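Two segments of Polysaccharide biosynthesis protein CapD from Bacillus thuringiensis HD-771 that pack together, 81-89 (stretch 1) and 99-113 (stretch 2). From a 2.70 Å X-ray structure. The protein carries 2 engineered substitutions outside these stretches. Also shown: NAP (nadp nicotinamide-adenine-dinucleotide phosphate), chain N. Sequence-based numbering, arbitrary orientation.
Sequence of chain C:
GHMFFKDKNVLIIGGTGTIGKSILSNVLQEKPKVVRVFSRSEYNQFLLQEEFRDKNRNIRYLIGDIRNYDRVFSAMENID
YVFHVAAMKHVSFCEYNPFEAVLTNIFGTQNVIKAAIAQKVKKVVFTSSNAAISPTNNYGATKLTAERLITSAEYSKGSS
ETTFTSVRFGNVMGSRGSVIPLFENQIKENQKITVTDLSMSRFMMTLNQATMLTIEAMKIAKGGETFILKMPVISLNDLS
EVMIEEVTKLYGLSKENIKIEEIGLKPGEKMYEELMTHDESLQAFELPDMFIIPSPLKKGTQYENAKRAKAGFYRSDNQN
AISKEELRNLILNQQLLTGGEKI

Stretch 1, residues 81-89: YVFHVAAMK
Stretch 2 99-113: FEAVLTNIFGTQNVI

Residues 81-84 form a β-strand (phi/psi -135/117, -103/121, -103/108, -89/89) that gives way to a loop, extended at Ala86-Met88 (-70/145, 172/159, -88/120) but not at Val85 or Lys89. Residues 99-113 lie within a longer helix containing a wider π-type turn at 102-107, where Phe107 N bonds to Val102 O (3.0 Å). Strand and helix run antiparallel (178°), their axes 10.5 Å apart. CA atoms of His84 and Val112 lie 7.6 Å apart, those of Ala87 and Asn105 5.4 Å, and those of Met88 and Ala101 6.1 Å.

Near the closest CA approach, Asn105 (chi1 m, chi2 -4°) pairs with the Met88 backbone: Met88 N donates to Asn105 OD1 (3.0 Å), and Asn105 ND2 to Met88 O (3.0 Å). The methyl of Ala87 fits close here, its CB 3.1 Å from Asn105 OD1; Thr104 (m), CA-to-CB toward stretch 1, packs CG2 3.7 Å from Ala87 CA. The Met88 CA-to-CB bond points toward the helix; with rotamers m, t, p, its apolar chain fills a buried position, SD 3.7 Å from Ala101 N.

His84 (t, chi2 29°) donates from NE2 to Thr109 OG1 (3.1 Å); Thr109 (m) donates OG1 to Asn105 O (2.6 Å). Val112 CG2 covers one His84 face, and Val112 CG1 meets Val82 CG1 at 4.4 Å, two buried apolar valines, both t. The contact buries 436 Å², both sides summed, Met88 and His84 being most covered.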

# COMPACT_ATOMS: atom_id res chain seq x y z
N TYR C 81 -15.29 23.21 -8.56
CA TYR C 81 -16.20 22.32 -9.33
C TYR C 81 -15.45 21.21 -10.07
O TYR C 81 -14.64 21.48 -10.94
CB TYR C 81 -17.04 23.16 -10.33
CG TYR C 81 -17.87 24.24 -9.67
CD1 TYR C 81 -19.03 23.93 -9.00
CD2 TYR C 81 -17.48 25.57 -9.71
CE1 TYR C 81 -19.79 24.92 -8.38
CE2 TYR C 81 -18.22 26.56 -9.10
CZ TYR C 81 -19.37 26.23 -8.43
OH TYR C 81 -20.10 27.22 -7.81
N VAL C 82 -15.75 19.97 -9.69
CA VAL C 82 -15.10 18.76 -10.24
C VAL C 82 -16.04 18.05 -11.26
O VAL C 82 -17.14 17.65 -10.92
CB VAL C 82 -14.70 17.78 -9.09
CG1 VAL C 82 -14.05 16.52 -9.60
CG2 VAL C 82 -13.74 18.45 -8.12
N PHE C 83 -15.58 17.89 -12.49
CA PHE C 83 -16.24 17.01 -13.45
C PHE C 83 -15.47 15.68 -13.58
O PHE C 83 -14.39 15.66 -14.20
CB PHE C 83 -16.33 17.66 -14.84
CG PHE C 83 -17.17 18.90 -14.91
CD1 PHE C 83 -18.53 18.82 -15.19
CD2 PHE C 83 -16.59 20.17 -14.78
CE1 PHE C 83 -19.31 19.97 -15.31
CE2 PHE C 83 -17.36 21.33 -14.89
CZ PHE C 83 -18.72 21.22 -15.15
N HIS C 84 -16.03 14.59 -13.03
CA HIS C 84 -15.44 13.24 -13.10
C HIS C 84 -15.90 12.48 -14.38
O HIS C 84 -16.88 11.74 -14.40
CB HIS C 84 -15.68 12.49 -11.77
CG HIS C 84 -15.30 11.03 -11.78
ND1 HIS C 84 -14.30 10.50 -12.57
CD2 HIS C 84 -15.78 10.00 -11.04
CE1 HIS C 84 -14.21 9.20 -12.34
NE2 HIS C 84 -15.09 8.87 -11.42
N VAL C 85 -15.13 12.69 -15.44
CA VAL C 85 -15.43 12.22 -16.79
C VAL C 85 -14.46 11.09 -17.29
O VAL C 85 -14.71 10.44 -18.32
CB VAL C 85 -15.39 13.44 -17.74
CG1 VAL C 85 -16.10 13.14 -19.06
CG2 VAL C 85 -16.07 14.63 -17.07
N ALA C 86 -13.36 10.84 -16.55
CA ALA C 86 -12.50 9.67 -16.80
C ALA C 86 -13.14 8.31 -16.43
O ALA C 86 -13.92 8.21 -15.45
CB ALA C 86 -11.16 9.84 -16.09
N ALA C 87 -12.79 7.30 -17.25
CA ALA C 87 -13.29 5.91 -17.17
C ALA C 87 -12.84 5.07 -18.37
O ALA C 87 -12.49 5.58 -19.44
CB ALA C 87 -14.81 5.84 -17.09
N MET C 88 -12.86 3.77 -18.17
CA MET C 88 -12.84 2.84 -19.29
C MET C 88 -14.30 2.66 -19.64
O MET C 88 -15.08 2.22 -18.78
CB MET C 88 -12.21 1.50 -18.91
CG MET C 88 -10.70 1.56 -18.79
SD MET C 88 -10.09 0.08 -18.02
CE MET C 88 -10.35 -1.09 -19.34
N LYS C 89 -14.65 3.01 -20.88
CA LYS C 89 -16.02 3.09 -21.37
C LYS C 89 -16.35 2.08 -22.45
O LYS C 89 -17.41 2.18 -23.07
CB LYS C 89 -16.24 4.49 -21.97
CG LYS C 89 -15.44 4.82 -23.26
CD LYS C 89 -16.04 6.02 -23.97
CE LYS C 89 -15.33 6.30 -25.28
NZ LYS C 89 -16.11 7.24 -26.14
N PHE C 99 -10.52 -6.36 -13.98
CA PHE C 99 -9.97 -5.72 -12.80
C PHE C 99 -9.46 -4.29 -13.11
O PHE C 99 -9.51 -3.41 -12.25
CB PHE C 99 -8.92 -6.57 -12.09
CG PHE C 99 -8.72 -6.19 -10.64
CD1 PHE C 99 -9.73 -6.44 -9.68
CD2 PHE C 99 -7.56 -5.54 -10.23
CE1 PHE C 99 -9.56 -6.09 -8.36
CE2 PHE C 99 -7.40 -5.19 -8.91
CZ PHE C 99 -8.39 -5.46 -7.97
N GLU C 100 -9.00 -4.05 -14.33
CA GLU C 100 -8.62 -2.70 -14.75
C GLU C 100 -9.83 -1.80 -14.73
O GLU C 100 -9.76 -0.68 -14.25
CB GLU C 100 -8.04 -2.71 -16.15
CG GLU C 100 -6.72 -3.45 -16.27
CD GLU C 100 -5.58 -2.66 -15.65
OE1 GLU C 100 -5.37 -1.49 -16.07
OE2 GLU C 100 -4.91 -3.19 -14.73
N ALA C 101 -10.94 -2.30 -15.26
CA ALA C 101 -12.19 -1.57 -15.14
C ALA C 101 -12.60 -1.26 -13.68
O ALA C 101 -13.15 -0.19 -13.40
CB ALA C 101 -13.30 -2.34 -15.85
N VAL C 102 -12.31 -2.18 -12.76
CA VAL C 102 -12.57 -1.95 -11.32
C VAL C 102 -11.74 -0.80 -10.81
O VAL C 102 -12.27 0.07 -10.13
CB VAL C 102 -12.29 -3.18 -10.40
CG1 VAL C 102 -12.53 -2.85 -8.94
CG2 VAL C 102 -13.16 -4.36 -10.78
N LEU C 103 -10.44 -0.79 -11.11
CA LEU C 103 -9.56 0.25 -10.61
C LEU C 103 -9.98 1.64 -11.15
O LEU C 103 -10.16 2.59 -10.39
CB LEU C 103 -8.08 -0.06 -10.93
CG LEU C 103 -7.45 -1.33 -10.28
CD1 LEU C 103 -5.99 -1.53 -10.67
CD2 LEU C 103 -7.56 -1.31 -8.77
N THR C 104 -10.20 1.74 -12.45
CA THR C 104 -10.52 3.02 -13.05
C THR C 104 -11.97 3.45 -12.73
O THR C 104 -12.19 4.59 -12.28
CB THR C 104 -10.20 2.97 -14.56
OG1 THR C 104 -8.80 2.69 -14.74
CG2 THR C 104 -10.52 4.29 -15.25
N ASN C 105 -12.94 2.56 -12.94
CA ASN C 105 -14.36 2.92 -12.77
C ASN C 105 -14.89 2.95 -11.31
O ASN C 105 -15.72 3.82 -10.99
CB ASN C 105 -15.27 2.04 -13.66
CG ASN C 105 -15.07 2.27 -15.17
OD1 ASN C 105 -14.30 3.13 -15.59
ND2 ASN C 105 -15.78 1.48 -15.99
N ILE C 106 -14.42 2.04 -10.43
CA ILE C 106 -14.86 2.02 -9.01
C ILE C 106 -13.84 2.72 -8.09
O ILE C 106 -14.16 3.79 -7.53
CB ILE C 106 -15.15 0.59 -8.48
CG1 ILE C 106 -16.23 -0.08 -9.33
CG2 ILE C 106 -15.59 0.61 -7.01
CD1 ILE C 106 -16.37 -1.57 -9.10
N PHE C 107 -12.64 2.13 -7.97
CA PHE C 107 -11.62 2.60 -7.02
C PHE C 107 -11.27 4.05 -7.28
O PHE C 107 -11.09 4.83 -6.34
CB PHE C 107 -10.35 1.70 -7.01
CG PHE C 107 -9.21 2.20 -6.09
CD1 PHE C 107 -9.43 2.45 -4.72
CD2 PHE C 107 -7.91 2.42 -6.59
CE1 PHE C 107 -8.41 2.90 -3.88
CE2 PHE C 107 -6.88 2.86 -5.75
CZ PHE C 107 -7.13 3.09 -4.39
N GLY C 108 -11.20 4.42 -8.55
CA GLY C 108 -10.98 5.82 -8.96
C GLY C 108 -12.12 6.78 -8.62
O GLY C 108 -11.86 7.95 -8.26
N THR C 109 -13.37 6.32 -8.75
CA THR C 109 -14.49 7.12 -8.32
C THR C 109 -14.38 7.36 -6.81
O THR C 109 -14.59 8.48 -6.34
CB THR C 109 -15.86 6.50 -8.69
OG1 THR C 109 -15.91 6.21 -10.09
CG2 THR C 109 -17.03 7.44 -8.35
N GLN C 110 -14.01 6.35 -6.03
CA GLN C 110 -13.82 6.60 -4.58
C GLN C 110 -12.75 7.59 -4.28
O GLN C 110 -12.94 8.44 -3.42
CB GLN C 110 -13.50 5.34 -3.79
CG GLN C 110 -14.77 4.66 -3.36
CD GLN C 110 -15.46 5.37 -2.22
OE1 GLN C 110 -14.96 5.34 -1.09
NE2 GLN C 110 -16.64 5.97 -2.50
N ASN C 111 -11.62 7.48 -4.96
CA ASN C 111 -10.57 8.47 -4.80
C ASN C 111 -11.12 9.89 -5.04
O ASN C 111 -10.87 10.76 -4.22
CB ASN C 111 -9.35 8.16 -5.67
CG ASN C 111 -8.56 6.95 -5.18
OD1 ASN C 111 -8.60 6.61 -3.97
ND2 ASN C 111 -7.83 6.28 -6.11
N VAL C 112 -11.89 10.10 -6.12
CA VAL C 112 -12.52 11.40 -6.35
C VAL C 112 -13.35 11.85 -5.12
O VAL C 112 -13.14 12.94 -4.57
CB VAL C 112 -13.38 11.38 -7.64
CG1 VAL C 112 -14.34 12.56 -7.74
CG2 VAL C 112 -12.47 11.36 -8.85
N ILE C 113 -14.26 10.98 -4.70
CA ILE C 113 -15.20 11.28 -3.61
C ILE C 113 -14.47 11.69 -2.32
O ILE C 113 -14.77 12.74 -1.71
CB ILE C 113 -16.15 10.07 -3.38
CG1 ILE C 113 -17.12 9.97 -4.58
CG2 ILE C 113 -16.94 10.22 -2.07
CD1 ILE C 113 -17.85 8.66 -4.73
PA NAP N . -12.99 9.23 -23.69
O1A NAP N . -12.92 10.03 -24.96
O2A NAP N . -12.31 7.90 -23.70
O5B NAP N . -12.45 10.09 -22.46
C5B NAP N . -11.82 9.44 -21.36
C4B NAP N . -11.00 10.46 -20.57
O4B NAP N . -10.50 9.93 -19.34
C3B NAP N . -9.78 10.85 -21.36
O3B NAP N . -9.53 12.20 -20.99
C2B NAP N . -8.73 9.89 -20.85
O2B NAP N . -7.45 10.41 -21.17
C1B NAP N . -9.07 9.84 -19.36
N9A NAP N . -8.68 8.64 -18.53
C8A NAP N . -8.85 7.31 -18.77
N7A NAP N . -8.39 6.54 -17.73
C5A NAP N . -7.92 7.39 -16.80
C6A NAP N . -7.29 7.31 -15.46
N6A NAP N . -7.05 6.13 -14.86
N1A NAP N . -6.97 8.45 -14.82
C2A NAP N . -7.18 9.66 -15.37
N3A NAP N . -7.74 9.82 -16.58
C4A NAP N . -8.13 8.76 -17.33
O3 NAP N . -14.51 9.01 -23.18
PN NAP N . -15.79 9.97 -23.44
O1N NAP N . -15.43 11.44 -23.36
O2N NAP N . -16.56 9.43 -24.61
O5D NAP N . -16.72 9.58 -22.20
C5D NAP N . -16.55 10.26 -20.99
C4D NAP N . -17.44 9.64 -19.91
O4D NAP N . -18.75 9.49 -20.46
C3D NAP N . -17.04 8.27 -19.35
O3D NAP N . -17.12 8.33 -17.92
C2D NAP N . -18.05 7.30 -19.89
O2D NAP N . -18.36 6.24 -18.98
C1D NAP N . -19.27 8.20 -20.12
N1N NAP N . -20.19 7.75 -21.17
C2N NAP N . -19.81 7.88 -22.45
C3N NAP N . -20.59 7.49 -23.52
C7N NAP N . -20.15 7.60 -24.94
O7N NAP N . -20.84 7.06 -25.80
N7N NAP N . -19.03 8.23 -25.28
C4N NAP N . -21.95 6.94 -23.25
C5N NAP N . -22.26 6.84 -21.82
C6N NAP N . -21.38 7.26 -20.83
P2B NAP N . -6.13 9.49 -21.15
O1X NAP N . -5.17 10.42 -21.86
O2X NAP N . -5.76 9.33 -19.69
O3X NAP N . -6.48 8.17 -21.88